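Local structure of stage II sporulation E family protein (Thermanaerovibrio acidaminovorans, 3RNR) at residues S45-V50 with I145-A150; R59-G64 with G68-T73; W88-V91 with R95-L98. The protein is of unknown function but probably acts as a PP2C-type protein phosphatase related to the SpoIIE family. All coordinates share one frame; numbering follows the deposited sequence.

All three contacts belong to the layered sandwich of the PP2C fold, and none carries a hydrogen bond across its own two segments. Contact 3 lies deepest, its centre about 5 Å from that of the chain, and packs the two sheets face to face. Contacts 1 and 2 sit at the first and last turns of one helix, 46-63, their centres about 21 Å apart; contact 1 is partly buried, while contact 2 is buried although peripheral. Contact 1 is aliphatic, contact 2 sets a threonine against an indole, and contact 3 packs a valine on a tryptophan and a serine CB. Contacts 1 and 3 meet through neighbouring strands 146-153 and 85-91, where S146 O and S90 N probably hydrogen-bond.

Contact 1: S45-V50 with I145-A150; sequences SPLDAV and ISTSEA
The first turn of helix 46-63 passes over the start of strand 146-153 with L47 and T147 nearest, their CA atoms 7.0 Å apart. This is helix-on-sheet packing in the PP2C sandwich, at the edge strand of the antiparallel sheet. No hydrogen bond spans the two segments, and methyl groups make the join. The two torsions of L47 (chi1 175°, chi2 60°) together carry CD1 to the side chains of I145, just before the strand, and T147: it lies 3.9 Å from I145 CD1 and 4.0 Å from T147 CG2. The L47 and I145 side chains meet at about a right angle. V50, further along the helix, instead reaches I145 tip to tip, its CG1 4.2 Å from I145 CD1; its remaining surroundings include M74, V76, I137 and L142. S146, between I145 and T147, packs on W88 and S90 of the adjoining strand. S45 is the N-cap of the helix, its OG accepting a nearly straight bond from D48 N (3.1 Å, 171°). With CG2 of T147 given to the leucine, its OG1 donates to S148 O at 3.2 Å, approaching from above that carbonyl's plane.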
loop_
_atom_site.group_PDB
_atom_site.type_symbol
_atom_site.label_atom_id
_atom_site.label_comp_id
_atom_site.label_asym_id
_atom_site.label_seq_id
_atom_site.Cartn_x
_atom_site.Cartn_y
_atom_site.Cartn_z
ATOM N N SER B 45 -0.684 3.983 -14.345
ATOM C CA SER B 45 -0.239 5.327 -14.031
ATOM C C SER B 45 -1.096 5.938 -12.920
ATOM O O SER B 45 -2.205 5.469 -12.647
ATOM C CB SER B 45 -0.336 6.203 -15.273
ATOM O OG SER B 45 -1.693 6.437 -15.567
ATOM N N PRO B 46 -0.577 6.976 -12.264
ATOM C CA PRO B 46 -1.384 7.687 -11.267
ATOM C C PRO B 46 -2.715 8.179 -11.846
ATOM O O PRO B 46 -3.732 8.096 -11.170
ATOM C CB PRO B 46 -0.489 8.865 -10.879
ATOM C CG PRO B 46 0.926 8.279 -11.016
ATOM C CD PRO B 46 0.832 7.425 -12.270
ATOM N N LEU B 47 -2.713 8.692 -13.072
ATOM C CA LEU B 47 -3.963 9.133 -13.689
ATOM C C LEU B 47 -4.971 7.983 -13.861
ATOM O O LEU B 47 -6.156 8.148 -13.583
ATOM C CB LEU B 47 -3.699 9.796 -15.039
ATOM C CG LEU B 47 -4.927 10.205 -15.857
ATOM C CD1 LEU B 47 -5.808 11.210 -15.088
ATOM C CD2 LEU B 47 -4.473 10.818 -17.191
ATOM N N ASP B 48 -4.511 6.840 -14.366
ATOM C CA ASP B 48 -5.373 5.672 -14.465
ATOM C C ASP B 48 -5.913 5.263 -13.096
ATOM O O ASP B 48 -7.057 4.822 -12.968
ATOM C CB ASP B 48 -4.618 4.491 -15.073
ATOM C CG ASP B 48 -4.327 4.689 -16.550
ATOM O OD1 ASP B 48 -5.079 5.418 -17.227
ATOM O OD2 ASP B 48 -3.339 4.112 -17.026
ATOM N N ALA B 49 -5.075 5.389 -12.076
ATOM C CA ALA B 49 -5.498 5.027 -10.721
ATOM C C ALA B 49 -6.610 5.973 -10.250
ATOM O O ALA B 49 -7.599 5.541 -9.657
ATOM C CB ALA B 49 -4.304 5.050 -9.761
ATOM N N VAL B 50 -6.450 7.262 -10.517
ATOM C CA VAL B 50 -7.500 8.232 -10.205
ATOM C C VAL B 50 -8.795 7.922 -10.964
ATOM O O VAL B 50 -9.873 7.931 -10.389
ATOM C CB VAL B 50 -7.051 9.685 -10.519
ATOM C CG1 VAL B 50 -8.269 10.629 -10.568
ATOM C CG2 VAL B 50 -6.057 10.157 -9.464
ATOM N N ILE B 145 -8.565 17.166 -12.946
ATOM C CA ILE B 145 -7.579 16.352 -12.261
ATOM C C ILE B 145 -6.237 17.039 -12.419
ATOM O O ILE B 145 -5.868 17.414 -13.523
ATOM C CB ILE B 145 -7.477 14.949 -12.902
ATOM C CG1 ILE B 145 -8.868 14.308 -12.977
ATOM C CG2 ILE B 145 -6.470 14.084 -12.112
ATOM C CD1 ILE B 145 -8.955 13.073 -13.863
ATOM N N SER B 146 -5.521 17.250 -11.323
ATOM C CA SER B 146 -4.192 17.847 -11.428
ATOM C C SER B 146 -3.245 16.700 -11.757
ATOM O O SER B 146 -3.277 15.690 -11.063
ATOM C CB SER B 146 -3.830 18.521 -10.093
ATOM O OG SER B 146 -2.613 19.257 -10.191
ATOM N N THR B 147 -2.435 16.822 -12.813
ATOM C CA THR B 147 -1.548 15.721 -13.241
ATOM C C THR B 147 -0.172 16.191 -13.712
ATOM O O THR B 147 -0.025 17.321 -14.168
ATOM C CB THR B 147 -2.151 14.896 -14.426
ATOM O OG1 THR B 147 -2.241 15.720 -15.595
ATOM C CG2 THR B 147 -3.530 14.375 -14.103
ATOM N N SER B 148 0.818 15.302 -13.626
ATOM C CA SER B 148 2.106 15.529 -14.267
ATOM C C SER B 148 1.845 15.548 -15.766
ATOM O O SER B 148 0.792 15.080 -16.228
ATOM C CB SER B 148 3.076 14.391 -13.937
ATOM O OG SER B 148 2.427 13.133 -14.064
ATOM N N GLU B 149 2.752 16.135 -16.537
ATOM C CA GLU B 149 2.559 16.025 -17.968
ATOM C C GLU B 149 3.649 15.149 -18.554
ATOM O O GLU B 149 3.523 13.929 -18.478
ATOM C CB GLU B 149 2.622 17.435 -18.557
ATOM C CG GLU B 149 1.386 18.250 -18.272
ATOM C CD GLU B 149 0.196 17.731 -19.046
ATOM O OE1 GLU B 149 0.405 17.109 -20.118
ATOM O OE2 GLU B 149 -0.942 17.929 -18.584
ATOM N N ALA B 150 4.818 15.705 -18.870
ATOM C CA ALA B 150 5.923 14.834 -19.277
ATOM C C ALA B 150 6.465 14.246 -17.985
ATOM O O ALA B 150 6.630 14.971 -17.015
ATOM C CB ALA B 150 7.021 15.624 -20.011
#

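Contact 2: R59-G64 with G68-T73; sequences RWASQG and GRTGAT
In the helix-to-strand connection between helix 46-63 and strand 72-80 of the PP2C fold, W60 and A61 of the last helical turn pack against T70. A61 and T70 have the nearest CA atoms of the two segments, 6.9 Å apart. The threonine serves both helix residues: its CG2 lies 3.7 Å from A61 CB and 3.6 Å from W60 CZ3. W60 offers the rim of its six-membered ring, and T70 OG1 sits at that edge, near the indole plane, 3.5 Å from CZ3. The two side chains cross at about a right angle. A chi1 of 178° in T70 swings the hydroxyl away from its own backbone N and turns CG2 to the helix, where it meets A61 and the indole together. The indole is also engaged by R31 in a cation-pi interaction and rests on E27 and A28 of helix 25-41; a glycerol, probably from crystallisation, lies about 4 Å from the W60 side chain. T70 OG1 hydrogen-bonds to I23 O, which satisfies this buried hydroxyl and fixes its rotation. Its closeness to the tryptophan is therefore van der Waals packing, with the polar bond directed to the I23 loop instead.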
loop_
_atom_site.group_PDB
_atom_site.type_symbol
_atom_site.label_atom_id
_atom_site.label_comp_id
_atom_site.label_asym_id
_atom_site.label_seq_id
_atom_site.Cartn_x
_atom_site.Cartn_y
_atom_site.Cartn_z
ATOM N N ARG B 59 -19.858 4.523 -9.171
ATOM C CA ARG B 59 -20.698 3.334 -9.332
ATOM C C ARG B 59 -21.388 2.987 -8.007
ATOM O O ARG B 59 -22.613 2.834 -7.943
ATOM C CB ARG B 59 -19.798 2.187 -9.819
ATOM C CG ARG B 59 -20.456 0.907 -10.320
ATOM C CD ARG B 59 -19.449 0.077 -11.170
ATOM N NE ARG B 59 -18.125 -0.083 -10.540
ATOM C CZ ARG B 59 -16.950 0.137 -11.145
ATOM N NH1 ARG B 59 -16.911 0.528 -12.413
ATOM N NH2 ARG B 59 -15.803 -0.034 -10.483
ATOM N N TRP B 60 -20.592 2.876 -6.948
ATOM C CA TRP B 60 -21.095 2.629 -5.595
ATOM C C TRP B 60 -22.080 3.710 -5.092
ATOM O O TRP B 60 -23.137 3.393 -4.540
ATOM C CB TRP B 60 -19.903 2.497 -4.636
ATOM C CG TRP B 60 -20.258 2.575 -3.187
ATOM C CD1 TRP B 60 -20.813 1.585 -2.422
ATOM C CD2 TRP B 60 -20.064 3.696 -2.313
ATOM N NE1 TRP B 60 -20.981 2.025 -1.130
ATOM C CE2 TRP B 60 -20.530 3.317 -1.036
ATOM C CE3 TRP B 60 -19.539 4.982 -2.486
ATOM C CZ2 TRP B 60 -20.496 4.181 0.060
ATOM C CZ3 TRP B 60 -19.505 5.834 -1.402
ATOM C CH2 TRP B 60 -19.975 5.429 -0.142
ATOM N N ALA B 61 -21.731 4.980 -5.277
ATOM C CA ALA B 61 -22.589 6.085 -4.856
ATOM C C ALA B 61 -23.945 6.053 -5.578
ATOM O O ALA B 61 -24.997 6.240 -4.966
ATOM C CB ALA B 61 -21.887 7.422 -5.092
ATOM N N SER B 62 -23.912 5.804 -6.881
ATOM C CA SER B 62 -25.128 5.736 -7.675
ATOM C C SER B 62 -26.103 4.695 -7.114
ATOM O O SER B 62 -27.256 5.003 -6.811
ATOM C CB SER B 62 -24.791 5.413 -9.131
ATOM O OG SER B 62 -24.092 6.487 -9.729
ATOM N N GLN B 63 -25.628 3.466 -6.967
ATOM C CA GLN B 63 -26.444 2.402 -6.407
ATOM C C GLN B 63 -26.982 2.734 -5.031
ATOM O O GLN B 63 -28.065 2.290 -4.661
ATOM C CB GLN B 63 -25.646 1.116 -6.326
ATOM C CG GLN B 63 -25.322 0.543 -7.657
ATOM C CD GLN B 63 -24.672 -0.806 -7.533
ATOM O OE1 GLN B 63 -24.045 -1.295 -8.472
ATOM N NE2 GLN B 63 -24.813 -1.419 -6.363
ATOM N N GLY B 64 -26.220 3.497 -4.261
ATOM C CA GLY B 64 -26.672 3.914 -2.950
ATOM C C GLY B 64 -27.677 5.051 -3.030
ATOM O O GLY B 64 -28.162 5.521 -2.005
ATOM N N GLY B 68 -22.879 12.142 -5.704
ATOM C CA GLY B 68 -22.627 13.559 -5.525
ATOM C C GLY B 68 -22.699 13.977 -4.072
ATOM O O GLY B 68 -22.292 15.073 -3.716
ATOM N N ARG B 69 -23.261 13.110 -3.237
ATOM C CA ARG B 69 -23.376 13.401 -1.809
ATOM C C ARG B 69 -22.335 12.713 -0.920
ATOM O O ARG B 69 -22.353 12.863 0.308
ATOM C CB ARG B 69 -24.804 13.124 -1.321
ATOM C CG ARG B 69 -25.826 14.090 -1.901
ATOM C CD ARG B 69 -27.074 14.149 -1.029
ATOM N NE ARG B 69 -27.812 12.894 -1.048
ATOM C CZ ARG B 69 -28.649 12.506 -0.092
ATOM N NH1 ARG B 69 -29.280 11.347 -0.199
ATOM N NH2 ARG B 69 -28.850 13.273 0.971
ATOM N N THR B 70 -21.442 11.950 -1.546
ATOM C CA THR B 70 -20.390 11.231 -0.840
ATOM C C THR B 70 -19.146 11.308 -1.740
ATOM O O THR B 70 -19.260 11.377 -2.959
ATOM C CB THR B 70 -20.781 9.745 -0.597
ATOM O OG1 THR B 70 -19.711 9.042 0.066
ATOM C CG2 THR B 70 -21.113 9.057 -1.906
ATOM N N GLY B 71 -17.961 11.301 -1.158
ATOM C CA GLY B 71 -16.776 11.407 -1.991
ATOM C C GLY B 71 -15.486 11.366 -1.211
ATOM O O GLY B 71 -15.501 11.291 0.015
ATOM N N ALA B 72 -14.364 11.429 -1.926
ATOM C CA ALA B 72 -13.063 11.434 -1.279
ATOM C C ALA B 72 -12.134 12.325 -2.078
ATOM O O ALA B 72 -12.420 12.639 -3.229
ATOM C CB ALA B 72 -12.506 9.999 -1.210
ATOM N N THR B 73 -11.021 12.727 -1.477
ATOM C CA THR B 73 -9.982 13.453 -2.210
ATOM C C THR B 73 -8.770 12.539 -2.168
ATOM O O THR B 73 -8.693 11.657 -1.309
ATOM C CB THR B 73 -9.625 14.790 -1.542
ATOM O OG1 THR B 73 -9.252 14.551 -0.177
ATOM C CG2 THR B 73 -10.835 15.716 -1.557
#

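Contact 3: W88-V91 with R95-L98; sequences WASV and RVYL
V96 of strand 95-100 faces W88 and S90 of strand 85-91, and the geometry identifies this as sheet-on-sheet packing in the beta sandwich of the PP2C fold. The two short strand segments run at 153° to each other, approach to 7.4 Å between axes, and share no hydrogen bond, although only three residues separate them in the chain. They are thus not partners in a hairpin: one belongs to the antiparallel sheet, the other to the mixed sheet. R95 comes first, and its CB points away from strand 85-91. Its NE bonds to Y97 OH at 2.9 Å with an N-H...O angle of 151°, the oxygen lying in the guanidinium plane, while NH1 makes a salt bridge to D165 and NH2 hydrogen-bonds to P199 O. V96 then turns inward and carries the contact. Its CG1 is trans to N across the CA-CB bond (chi1 -174°), and the two methyls divide the surface of the other strand. CG1 is 3.8 Å from W88 CB and stands 3.7 Å above the indole plane, shifted toward the rim. CG2 reaches W88 CE3 at 3.9 Å and, further along the strand, S90 CB at 4.1 Å. The W88 indole is also bordered by A77, L107 and S108, and V96 N bonds to S108 OG. Y97 follows on the R95 side of the strand and packs on V163, its ring edge-on to R95 NE. Alternation along the strand therefore separates the chemistry: the side chains of W88, S90 and V96 meet through carbon atoms, while the arginine's charge and hydrogen bonds are spent on the other side. Packing, with no hydrogen bond between them, joins these two segments, and the backbone bonds of W88 and S90 are made within their own sheet.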
loop_
_atom_site.group_PDB
_atom_site.type_symbol
_atom_site.label_atom_id
_atom_site.label_comp_id
_atom_site.label_asym_id
_atom_site.label_seq_id
_atom_site.Cartn_x
_atom_site.Cartn_y
_atom_site.Cartn_z
ATOM N N TRP B 88 2.412 11.761 -11.464
ATOM C CA TRP B 88 1.553 11.979 -10.302
ATOM C C TRP B 88 0.183 12.481 -10.734
ATOM O O TRP B 88 -0.000 12.938 -11.875
ATOM C CB TRP B 88 2.198 12.959 -9.304
ATOM C CG TRP B 88 2.559 14.288 -9.931
ATOM C CD1 TRP B 88 3.766 14.641 -10.465
ATOM C CD2 TRP B 88 1.700 15.427 -10.089
ATOM N NE1 TRP B 88 3.706 15.926 -10.961
ATOM C CE2 TRP B 88 2.446 16.425 -10.751
ATOM C CE3 TRP B 88 0.359 15.688 -9.758
ATOM C CZ2 TRP B 88 1.909 17.678 -11.070
ATOM C CZ3 TRP B 88 -0.180 16.931 -10.083
ATOM C CH2 TRP B 88 0.595 17.911 -10.734
ATOM N N ALA B 89 -0.792 12.365 -9.837
ATOM C CA ALA B 89 -2.116 12.915 -10.097
ATOM C C ALA B 89 -2.811 13.206 -8.777
ATOM O O ALA B 89 -2.529 12.557 -7.761
ATOM C CB ALA B 89 -2.937 11.964 -10.953
ATOM N N SER B 90 -3.714 14.181 -8.777
ATOM C CA SER B 90 -4.441 14.483 -7.547
ATOM C C SER B 90 -5.794 15.096 -7.842
ATOM O O SER B 90 -6.001 15.702 -8.896
ATOM C CB SER B 90 -3.612 15.377 -6.616
ATOM O OG SER B 90 -3.503 16.693 -7.109
ATOM N N VAL B 91 -6.726 14.904 -6.920
ATOM C CA VAL B 91 -8.055 15.470 -7.064
ATOM C C VAL B 91 -8.494 15.991 -5.710
ATOM O O VAL B 91 -8.494 15.246 -4.714
ATOM C CB VAL B 91 -9.071 14.416 -7.566
ATOM C CG1 VAL B 91 -10.478 15.002 -7.608
ATOM C CG2 VAL B 91 -8.680 13.889 -8.963
ATOM N N ARG B 95 -2.149 16.987 -1.716
ATOM C CA ARG B 95 -1.072 17.699 -2.405
ATOM C C ARG B 95 0.081 16.789 -2.793
ATOM O O ARG B 95 0.352 15.792 -2.125
ATOM C CB ARG B 95 -0.565 18.870 -1.548
ATOM C CG ARG B 95 -1.660 19.888 -1.213
ATOM C CD ARG B 95 -1.140 21.112 -0.471
ATOM N NE ARG B 95 -0.509 20.835 0.826
ATOM C CZ ARG B 95 -1.162 20.519 1.940
ATOM N NH1 ARG B 95 -2.482 20.367 1.934
ATOM N NH2 ARG B 95 -0.489 20.327 3.063
ATOM N N VAL B 96 0.756 17.146 -3.883
ATOM C CA VAL B 96 1.932 16.418 -4.350
ATOM C C VAL B 96 3.171 17.315 -4.320
ATOM O O VAL B 96 3.151 18.414 -4.875
ATOM C CB VAL B 96 1.743 15.911 -5.788
ATOM C CG1 VAL B 96 2.937 15.014 -6.196
ATOM C CG2 VAL B 96 0.406 15.155 -5.920
ATOM N N TYR B 97 4.241 16.837 -3.686
ATOM C CA TYR B 97 5.518 17.551 -3.608
ATOM C C TYR B 97 6.663 16.737 -4.203
ATOM O O TYR B 97 6.764 15.534 -3.973
ATOM C CB TYR B 97 5.872 17.856 -2.145
ATOM C CG TYR B 97 4.907 18.823 -1.507
ATOM C CD1 TYR B 97 5.159 20.193 -1.517
ATOM C CD2 TYR B 97 3.733 18.373 -0.926
ATOM C CE1 TYR B 97 4.259 21.099 -0.945
ATOM C CE2 TYR B 97 2.828 19.264 -0.355
ATOM C CZ TYR B 97 3.094 20.624 -0.374
ATOM O OH TYR B 97 2.194 21.498 0.195
ATOM N N LEU B 98 7.542 17.411 -4.941
ATOM C CA LEU B 98 8.797 16.822 -5.374
ATOM C C LEU B 98 9.829 16.934 -4.254
ATOM O O LEU B 98 10.004 18.013 -3.684
ATOM C CB LEU B 98 9.317 17.583 -6.598
ATOM C CG LEU B 98 10.662 17.119 -7.151
ATOM C CD1 LEU B 98 10.514 15.726 -7.753
ATOM C CD2 LEU B 98 11.177 18.120 -8.204
#